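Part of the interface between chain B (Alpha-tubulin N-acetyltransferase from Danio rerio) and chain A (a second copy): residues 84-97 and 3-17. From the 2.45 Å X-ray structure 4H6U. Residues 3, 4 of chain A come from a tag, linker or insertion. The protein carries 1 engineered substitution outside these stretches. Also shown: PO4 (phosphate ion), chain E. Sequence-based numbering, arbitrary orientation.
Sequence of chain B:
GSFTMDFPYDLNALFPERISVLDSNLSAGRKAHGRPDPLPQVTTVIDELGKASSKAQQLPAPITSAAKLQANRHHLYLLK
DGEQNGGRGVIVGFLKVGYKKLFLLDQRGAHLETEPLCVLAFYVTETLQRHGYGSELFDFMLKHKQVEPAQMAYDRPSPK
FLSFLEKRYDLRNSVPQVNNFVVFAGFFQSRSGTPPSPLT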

ATOM      1  N   GLN B  84      13.733   0.379  23.575  1.00 57.86           N
ATOM      2  CA  GLN B  84      13.109   1.634  24.004  1.00 56.51           C
ATOM      3  C   GLN B  84      11.661   1.401  24.363  1.00 51.11           C
ATOM      4  O   GLN B  84      10.955   0.700  23.641  1.00 42.15           O
ATOM      5  CB  GLN B  84      13.126   2.677  22.883  1.00 58.87           C
ATOM      6  CG  GLN B  84      14.489   3.174  22.506  1.00 63.48           C
ATOM      7  CD  GLN B  84      15.185   2.270  21.479  1.00 63.16           C
ATOM      8  OE1 GLN B  84      15.672   1.186  21.807  1.00 60.86           O
ATOM      9  NE2 GLN B  84      15.237   2.727  20.233  1.00 62.59           N
ATOM     10  N   ASN B  85      11.234   1.990  25.486  1.00 51.16           N
ATOM     11  CA  ASN B  85       9.848   1.913  25.927  1.00 51.28           C
ATOM     12  C   ASN B  85       9.331   0.481  26.064  1.00 53.27           C
ATOM     13  O   ASN B  85       8.446   0.059  25.316  1.00 54.66           O
ATOM     14  CB  ASN B  85       8.977   2.692  24.948  1.00 51.54           C
ATOM     15  CG  ASN B  85       9.408   4.139  24.817  1.00 52.25           C
ATOM     16  OD1 ASN B  85       9.658   4.811  25.812  1.00 56.45           O
ATOM     17  ND2 ASN B  85       9.495   4.623  23.591  1.00 49.27           N
ATOM     18  N   GLY B  86       9.894  -0.254  27.022  1.00 53.60           N
ATOM     19  CA  GLY B  86       9.574  -1.657  27.251  1.00 55.67           C
ATOM     20  C   GLY B  86       9.483  -2.535  26.008  1.00 61.73           C
ATOM     21  O   GLY B  86       8.533  -3.295  25.832  1.00 62.99           O
ATOM     22  N   GLY B  87      10.506  -2.468  25.162  1.00 63.03           N
ATOM     23  CA  GLY B  87      10.590  -3.310  23.986  1.00 62.63           C
ATOM     24  C   GLY B  87       9.989  -2.755  22.709  1.00 60.02           C
ATOM     25  O   GLY B  87      10.222  -3.317  21.644  1.00 62.30           O
ATOM     26  N   ARG B  88       9.240  -1.656  22.799  1.00 57.21           N
ATOM     27  CA  ARG B  88       8.631  -1.051  21.617  1.00 51.04           C
ATOM     28  C   ARG B  88       9.689  -0.834  20.535  1.00 52.22           C
ATOM     29  O   ARG B  88       9.557  -1.267  19.380  1.00 50.61           O
ATOM     30  CB  ARG B  88       7.981   0.270  21.992  1.00 51.65           C
ATOM     31  CG  ARG B  88       7.646   1.191  20.811  1.00 50.76           C
ATOM     32  CD  ARG B  88       6.316   0.845  20.175  1.00 52.02           C
ATOM     33  NE  ARG B  88       5.193   0.845  21.111  1.00 49.90           N
ATOM     34  CZ  ARG B  88       4.544   1.937  21.489  1.00 51.92           C
ATOM     35  NH1 ARG B  88       4.935   3.130  21.062  1.00 53.95           N
ATOM     36  NH2 ARG B  88       3.525   1.841  22.333  1.00 56.20           N
ATOM     37  N   GLY B  89      10.766  -0.158  20.884  1.00 52.52           N
ATOM     38  CA  GLY B  89      11.826  -0.050  19.908  1.00 48.29           C
ATOM     39  C   GLY B  89      11.509   0.943  18.806  1.00 42.91           C
ATOM     40  O   GLY B  89      10.673   1.816  18.964  1.00 39.39           O
ATOM     41  N   VAL B  90      12.283   0.842  17.735  1.00 42.35           N
ATOM     42  CA  VAL B  90      12.228   1.740  16.602  1.00 39.20           C
ATOM     43  C   VAL B  90      12.261   1.026  15.253  1.00 39.29           C
ATOM     44  O   VAL B  90      13.046   0.087  15.060  1.00 43.58           O
ATOM     45  CB  VAL B  90      13.426   2.679  16.646  1.00 41.90           C
ATOM     46  CG1 VAL B  90      13.282   3.736  15.574  1.00 45.80           C
ATOM     47  CG2 VAL B  90      13.489   3.316  17.968  1.00 45.21           C
ATOM     48  N   ILE B  91      11.374   1.416  14.346  1.00 35.39           N
ATOM     49  CA  ILE B  91      11.438   0.916  12.998  1.00 30.85           C
ATOM     50  C   ILE B  91      12.569   1.651  12.289  1.00 34.51           C
ATOM     51  O   ILE B  91      12.509   2.869  12.067  1.00 36.69           O
ATOM     52  CB  ILE B  91      10.138   1.169  12.237  1.00 34.04           C
ATOM     53  CG1 ILE B  91       8.940   0.493  12.938  1.00 32.47           C
ATOM     54  CG2 ILE B  91      10.263   0.650  10.788  1.00 39.75           C
ATOM     55  CD1 ILE B  91       9.247  -0.859  13.505  1.00 32.68           C
ATOM     56  N   VAL B  92      13.589   0.906  11.885  1.00 34.40           N
ATOM     57  CA  VAL B  92      14.776   1.529  11.307  1.00 40.10           C
ATOM     58  C   VAL B  92      14.846   1.440   9.787  1.00 38.36           C
ATOM     59  O   VAL B  92      15.662   2.120   9.174  1.00 41.45           O
ATOM     60  CB  VAL B  92      16.075   0.903  11.881  1.00 37.56           C
ATOM     61  CG1 VAL B  92      16.132   1.131  13.386  1.00 38.80           C
ATOM     62  CG2 VAL B  92      16.128  -0.576  11.560  1.00 37.50           C
ATOM     63  N   GLY B  93      14.022   0.597   9.177  1.00 35.74           N
ATOM     64  CA  GLY B  93      13.995   0.542   7.729  1.00 35.79           C
ATOM     65  C   GLY B  93      12.793  -0.138   7.159  1.00 33.66           C
ATOM     66  O   GLY B  93      12.146  -0.946   7.807  1.00 35.07           O
ATOM     67  N   PHE B  94      12.541   0.146   5.894  1.00 34.17           N
ATOM     68  CA  PHE B  94      11.505  -0.531   5.152  1.00 32.59           C
ATOM     69  C   PHE B  94      11.973  -0.904   3.751  1.00 35.06           C
ATOM     70  O   PHE B  94      12.824  -0.241   3.118  1.00 36.26           O
ATOM     71  CB  PHE B  94      10.208   0.307   5.073  1.00 33.04           C
ATOM     72  CG  PHE B  94      10.375   1.636   4.347  1.00 31.90           C
ATOM     73  CD1 PHE B  94      10.516   1.687   2.968  1.00 33.39           C
ATOM     74  CD2 PHE B  94      10.411   2.823   5.049  1.00 32.78           C
ATOM     75  CE1 PHE B  94      10.671   2.900   2.308  1.00 34.83           C
ATOM     76  CE2 PHE B  94      10.559   4.024   4.400  1.00 33.90           C
ATOM     77  CZ  PHE B  94      10.696   4.069   3.034  1.00 33.33           C
ATOM     78  N   LEU B  95      11.330  -1.948   3.262  1.00 38.38           N
ATOM     79  CA  LEU B  95      11.586  -2.518   1.963  1.00 36.72           C
ATOM     80  C   LEU B  95      10.259  -2.944   1.380  1.00 35.64           C
ATOM     81  O   LEU B  95       9.487  -3.662   2.013  1.00 33.38           O
ATOM     82  CB  LEU B  95      12.510  -3.725   2.098  1.00 32.47           C
ATOM     83  CG  LEU B  95      12.711  -4.610   0.873  1.00 29.42           C
ATOM     84  CD1 LEU B  95      13.401  -3.874  -0.287  1.00 29.99           C
ATOM     85  CD2 LEU B  95      13.513  -5.772   1.309  1.00 30.83           C
ATOM     86  N   LYS B  96       9.997  -2.472   0.175  1.00 33.31           N
ATOM     87  CA  LYS B  96       8.753  -2.792  -0.530  1.00 33.53           C
ATOM     88  C   LYS B  96       9.091  -3.473  -1.866  1.00 35.07           C
ATOM     89  O   LYS B  96       9.904  -2.956  -2.679  1.00 36.41           O
ATOM     90  CB  LYS B  96       7.958  -1.520  -0.767  1.00 31.62           C
ATOM     91  CG  LYS B  96       6.541  -1.683  -1.345  1.00 33.70           C
ATOM     92  CD  LYS B  96       5.959  -0.276  -1.586  1.00 33.07           C
ATOM     93  CE  LYS B  96       4.690  -0.295  -2.345  1.00 42.50           C
ATOM     94  NZ  LYS B  96       4.077   1.071  -2.437  1.00 50.05           N
ATOM     95  N   VAL B  97       8.505  -4.642  -2.091  1.00 36.61           N
ATOM     96  CA  VAL B  97       8.704  -5.326  -3.376  1.00 40.75           C
ATOM     97  C   VAL B  97       7.367  -5.603  -4.001  1.00 43.25           C
ATOM     98  O   VAL B  97       6.345  -5.612  -3.302  1.00 45.45           O
ATOM     99  CB  VAL B  97       9.459  -6.650  -3.241  1.00 37.01           C
ATOM    100  CG1 VAL B  97      10.851  -6.395  -2.719  1.00 36.68           C
ATOM    101  CG2 VAL B  97       8.709  -7.589  -2.347  1.00 28.49           C
TER
HETATM  102  P   PO4 E 203       0.845   0.343  -3.073  1.00 65.80           P
HETATM  103  O1  PO4 E 203       1.080  -0.817  -2.135  1.00 56.91           O
HETATM  104  O2  PO4 E 203       2.071   0.627  -3.918  1.00 68.57           O
HETATM  105  O3  PO4 E 203      -0.247   0.035  -4.070  1.00 64.75           O
HETATM  106  O4  PO4 E 203       0.471   1.521  -2.191  1.00 67.29           O
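Chain A 3-17: FTMDFPYDLNALFPE

How does chain A run across chain B? Its strand through Asp A6 to Pro A8 travels in roughly the same sense as strand 90-97 of chain B, the N-to-C directions differing by 45° (signed crossing angle -45°) and the axes approaching to 5.0 Å. Pro A8 occupies the N-cap position of a helix that begins at Tyr A9, whose axis is inclined by 42° to the same strand and stands farther off, at 9.0 Å. By CA atoms, Arg B88 pairs with Met A5 (6.4 Å), Ile B91 with Phe A7 (5.5 Å) and Phe B94 with Phe A15 (7.8 Å).

What does Asp A6 hold? Its extended backbone (phi/psi -109/130) presents O to Ile B91 N in a well-directed hydrogen bond of 3.0 Å. A water accepts from Asp A6 N at 2.7 Å and donates weakly to Gly B89 O at 3.0 Å, joining the backbones a second time. CA-to-CB points sideways, but the carboxylate comes nearer to the turn of chain B: OD1 forms a salt bridge with Arg B88 NH1 at 3.4 Å, and OD2 accepts a weak hydrogen bond from Asn B85 ND2, also at 3.4 Å.

Where does Ile B91 pack? Its CB points toward chain A, and CG1 lies 3.6 Å from Phe A7 CE1 and 4.1 Å from Met A5 SD. Its CG2 meets Leu A11 CD2 at 4.2 Å, so one side chain touches both strand and helix.

What surrounds Phe B94, which has the largest covered area? Pro A16 CD sits over one ring face, 3.4 Å from the centroid of Phe B94 in a CH-pi contact, while Leu A11 CG lies at the ring edge, 3.8 Å from Phe B94 CD2. Phe A15 turns its edge toward the face of Phe B94 in an offset arrangement, the planes 81° apart.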

ATOM      1  N   PHE A   3      -1.675   1.253  15.996  1.00 46.96           N
ATOM      2  CA  PHE A   3      -0.328   0.793  15.788  1.00 35.58           C
ATOM      3  C   PHE A   3       0.479   0.974  17.068  1.00 42.63           C
ATOM      4  O   PHE A   3       0.173   1.851  17.858  1.00 43.49           O
ATOM      5  CB  PHE A   3       0.346   1.621  14.706  1.00 34.36           C
ATOM      6  CG  PHE A   3      -0.376   1.620  13.417  1.00 34.12           C
ATOM      7  CD1 PHE A   3      -0.369   0.492  12.625  1.00 32.79           C
ATOM      8  CD2 PHE A   3      -1.053   2.753  12.984  1.00 33.48           C
ATOM      9  CE1 PHE A   3      -1.055   0.460  11.433  1.00 35.45           C
ATOM     10  CE2 PHE A   3      -1.742   2.741  11.770  1.00 32.89           C
ATOM     11  CZ  PHE A   3      -1.740   1.580  10.996  1.00 34.19           C
ATOM     12  N   THR A   4       1.515   0.158  17.259  1.00 44.51           N
ATOM     13  CA  THR A   4       2.447   0.363  18.357  1.00 48.16           C
ATOM     14  C   THR A   4       3.878   0.338  17.848  1.00 46.07           C
ATOM     15  O   THR A   4       4.643  -0.578  18.127  1.00 45.59           O
ATOM     16  CB  THR A   4       2.284  -0.680  19.494  1.00 54.44           C
ATOM     17  OG1 THR A   4       2.394  -2.006  18.972  1.00 54.45           O
ATOM     18  CG2 THR A   4       0.931  -0.504  20.204  1.00 53.29           C
ATOM     19  N   MET A   5       4.257   1.403  17.166  1.00 45.33           N
ATOM     20  CA  MET A   5       5.592   1.495  16.588  1.00 47.61           C
ATOM     21  C   MET A   5       6.086   2.940  16.748  1.00 48.19           C
ATOM     22  O   MET A   5       5.278   3.886  16.725  1.00 46.41           O
ATOM     23  CB  MET A   5       5.555   1.138  15.096  1.00 44.03           C
ATOM     24  CG  MET A   5       5.283  -0.331  14.798  1.00 44.54           C
ATOM     25  SD  MET A   5       5.069  -0.717  13.050  1.00 44.00           S
ATOM     26  CE  MET A   5       3.503   0.028  12.688  1.00 52.98           C
ATOM     27  N   ASP A   6       7.407   3.110  16.852  1.00 45.51           N
ATOM     28  CA  ASP A   6       7.995   4.436  16.778  1.00 45.67           C
ATOM     29  C   ASP A   6       8.751   4.576  15.442  1.00 44.63           C
ATOM     30  O   ASP A   6       9.639   3.779  15.130  1.00 43.85           O
ATOM     31  CB  ASP A   6       8.968   4.667  17.948  1.00 49.15           C
ATOM     32  CG  ASP A   6       8.279   4.724  19.320  1.00 55.79           C
ATOM     33  OD1 ASP A   6       7.110   5.166  19.428  1.00 55.14           O
ATOM     34  OD2 ASP A   6       8.927   4.283  20.293  1.00 61.20           O
ATOM     35  N   PHE A   7       8.472   5.653  14.719  1.00 43.05           N
ATOM     36  CA  PHE A   7       9.102   5.896  13.424  1.00 42.28           C
ATOM     37  C   PHE A   7      10.032   7.072  13.530  1.00 41.70           C
ATOM     38  O   PHE A   7       9.646   8.110  14.035  1.00 42.68           O
ATOM     39  CB  PHE A   7       8.053   6.253  12.342  1.00 41.24           C
ATOM     40  CG  PHE A   7       7.309   5.083  11.752  1.00 37.08           C
ATOM     41  CD1 PHE A   7       7.172   3.885  12.428  1.00 39.22           C
ATOM     42  CD2 PHE A   7       6.697   5.225  10.518  1.00 36.73           C
ATOM     43  CE1 PHE A   7       6.479   2.828  11.877  1.00 36.41           C
ATOM     44  CE2 PHE A   7       6.001   4.184   9.945  1.00 37.48           C
ATOM     45  CZ  PHE A   7       5.889   2.966  10.638  1.00 36.46           C
ATOM     46  N   PRO A   8      11.267   6.915  13.036  1.00 43.57           N
ATOM     47  CA  PRO A   8      12.114   8.102  12.852  1.00 43.23           C
ATOM     48  C   PRO A   8      11.460   9.059  11.873  1.00 39.58           C
ATOM     49  O   PRO A   8      10.760   8.581  10.994  1.00 37.02           O
ATOM     50  CB  PRO A   8      13.418   7.528  12.270  1.00 45.98           C
ATOM     51  CG  PRO A   8      13.430   6.055  12.699  1.00 47.00           C
ATOM     52  CD  PRO A   8      11.982   5.642  12.805  1.00 44.78           C
ATOM     53  N   TYR A   9      11.684  10.361  12.006  1.00 42.81           N
ATOM     54  CA  TYR A   9      11.016  11.358  11.161  1.00 44.07           C
ATOM     55  C   TYR A   9      11.302  11.211   9.675  1.00 46.41           C
ATOM     56  O   TYR A   9      10.377  11.264   8.862  1.00 49.82           O
ATOM     57  CB  TYR A   9      11.375  12.783  11.633  1.00 49.24           C
ATOM     58  CG  TYR A   9      10.692  13.184  12.930  1.00 57.42           C
ATOM     59  CD1 TYR A   9       9.310  13.073  13.048  1.00 61.66           C
ATOM     60  CD2 TYR A   9      11.411  13.583  14.052  1.00 60.14           C
ATOM     61  CE1 TYR A   9       8.656  13.413  14.215  1.00 63.62           C
ATOM     62  CE2 TYR A   9      10.762  13.922  15.234  1.00 62.78           C
ATOM     63  CZ  TYR A   9       9.378  13.821  15.306  1.00 65.13           C
ATOM     64  OH  TYR A   9       8.677  14.142  16.449  1.00 69.78           O
ATOM     65  N   ASP A  10      12.556  10.978   9.317  1.00 44.82           N
ATOM     66  CA  ASP A  10      12.919  10.793   7.909  1.00 40.38           C
ATOM     67  C   ASP A  10      12.232   9.539   7.356  1.00 40.48           C
ATOM     68  O   ASP A  10      11.706   9.570   6.268  1.00 38.90           O
ATOM     69  CB  ASP A  10      14.445  10.809   7.698  1.00 41.15           C
ATOM     70  CG  ASP A  10      15.163   9.657   8.388  1.00 46.90           C
ATOM     71  OD1 ASP A  10      14.550   8.977   9.242  1.00 49.84           O
ATOM     72  OD2 ASP A  10      16.354   9.456   8.093  1.00 47.12           O
ATOM     73  N   LEU A  11      12.205   8.449   8.121  1.00 39.63           N
ATOM     74  CA  LEU A  11      11.512   7.250   7.666  1.00 36.01           C
ATOM     75  C   LEU A  11      10.005   7.467   7.516  1.00 36.79           C
ATOM     76  O   LEU A  11       9.384   6.959   6.567  1.00 36.31           O
ATOM     77  CB  LEU A  11      11.779   6.119   8.624  1.00 37.40           C
ATOM     78  CG  LEU A  11      11.381   4.739   8.125  1.00 38.54           C
ATOM     79  CD1 LEU A  11      12.445   3.713   8.460  1.00 36.84           C
ATOM     80  CD2 LEU A  11      10.062   4.360   8.778  1.00 42.62           C
ATOM     81  N   ASN A  12       9.411   8.212   8.446  1.00 36.78           N
ATOM     82  CA  ASN A  12       7.986   8.464   8.401  1.00 36.30           C
ATOM     83  C   ASN A  12       7.610   9.287   7.157  1.00 36.19           C
ATOM     84  O   ASN A  12       6.631   9.003   6.469  1.00 32.63           O
ATOM     85  CB  ASN A  12       7.521   9.197   9.664  1.00 41.11           C
ATOM     86  CG  ASN A  12       6.009   9.029   9.924  1.00 44.09           C
ATOM     87  OD1 ASN A  12       5.408   8.015   9.598  1.00 45.00           O
ATOM     88  ND2 ASN A  12       5.397  10.068  10.437  1.00 49.74           N
ATOM     89  N   ALA A  13       8.393  10.323   6.897  1.00 39.02           N
ATOM     90  CA  ALA A  13       8.176  11.208   5.757  1.00 38.77           C
ATOM     91  C   ALA A  13       8.362  10.469   4.422  1.00 38.80           C
ATOM     92  O   ALA A  13       7.723  10.797   3.460  1.00 42.11           O
ATOM     93  CB  ALA A  13       9.082  12.398   5.844  1.00 39.05           C
ATOM     94  N   LEU A  14       9.282   9.517   4.353  1.00 41.55           N
ATOM     95  CA  LEU A  14       9.512   8.757   3.123  1.00 42.07           C
ATOM     96  C   LEU A  14       8.719   7.448   3.045  1.00 42.55           C
ATOM     97  O   LEU A  14       8.803   6.732   2.038  1.00 40.48           O
ATOM     98  CB  LEU A  14      10.999   8.416   2.994  1.00 43.13           C
ATOM     99  CG  LEU A  14      11.991   9.564   2.867  1.00 44.72           C
ATOM    100  CD1 LEU A  14      13.412   9.013   2.998  1.00 45.65           C
ATOM    101  CD2 LEU A  14      11.811  10.318   1.558  1.00 43.78           C
ATOM    102  N   PHE A  15       7.884   7.182   4.052  1.00 42.33           N
ATOM    103  CA  PHE A  15       7.187   5.900   4.136  1.00 42.12           C
ATOM    104  C   PHE A  15       6.344   5.671   2.876  1.00 37.83           C
ATOM    105  O   PHE A  15       5.593   6.542   2.457  1.00 36.81           O
ATOM    106  CB  PHE A  15       6.318   5.851   5.399  1.00 40.39           C
ATOM    107  CG  PHE A  15       5.926   4.448   5.818  1.00 37.29           C
ATOM    108  CD1 PHE A  15       6.853   3.586   6.382  1.00 38.47           C
ATOM    109  CD2 PHE A  15       4.604   4.010   5.666  1.00 32.76           C
ATOM    110  CE1 PHE A  15       6.502   2.295   6.765  1.00 39.59           C
ATOM    111  CE2 PHE A  15       4.220   2.738   6.056  1.00 34.61           C
ATOM    112  CZ  PHE A  15       5.180   1.863   6.615  1.00 39.12           C
ATOM    113  N   PRO A  16       6.533   4.524   2.221  1.00 37.66           N
ATOM    114  CA  PRO A  16       6.004   4.365   0.858  1.00 40.38           C
ATOM    115  C   PRO A  16       4.509   4.354   0.782  1.00 42.22           C
ATOM    116  O   PRO A  16       4.014   4.447  -0.333  1.00 44.08           O
ATOM    117  CB  PRO A  16       6.592   3.025   0.392  1.00 38.67           C
ATOM    118  CG  PRO A  16       7.001   2.311   1.620  1.00 38.28           C
ATOM    119  CD  PRO A  16       7.319   3.358   2.645  1.00 38.13           C
ATOM    120  N   GLU A  17       3.819   4.277   1.921  1.00 44.75           N
ATOM    121  CA  GLU A  17       2.349   4.257   1.962  1.00 43.58           C
ATOM    122  C   GLU A  17       1.823   5.222   3.014  1.00 47.93           C
ATOM    123  O   GLU A  17       2.446   5.473   4.037  1.00 47.33           O
ATOM    124  CB  GLU A  17       1.840   2.838   2.274  1.00 42.34           C
TER
HETATM  125  O   HOH W   1       9.011   0.925  16.597  1.00 43.84           O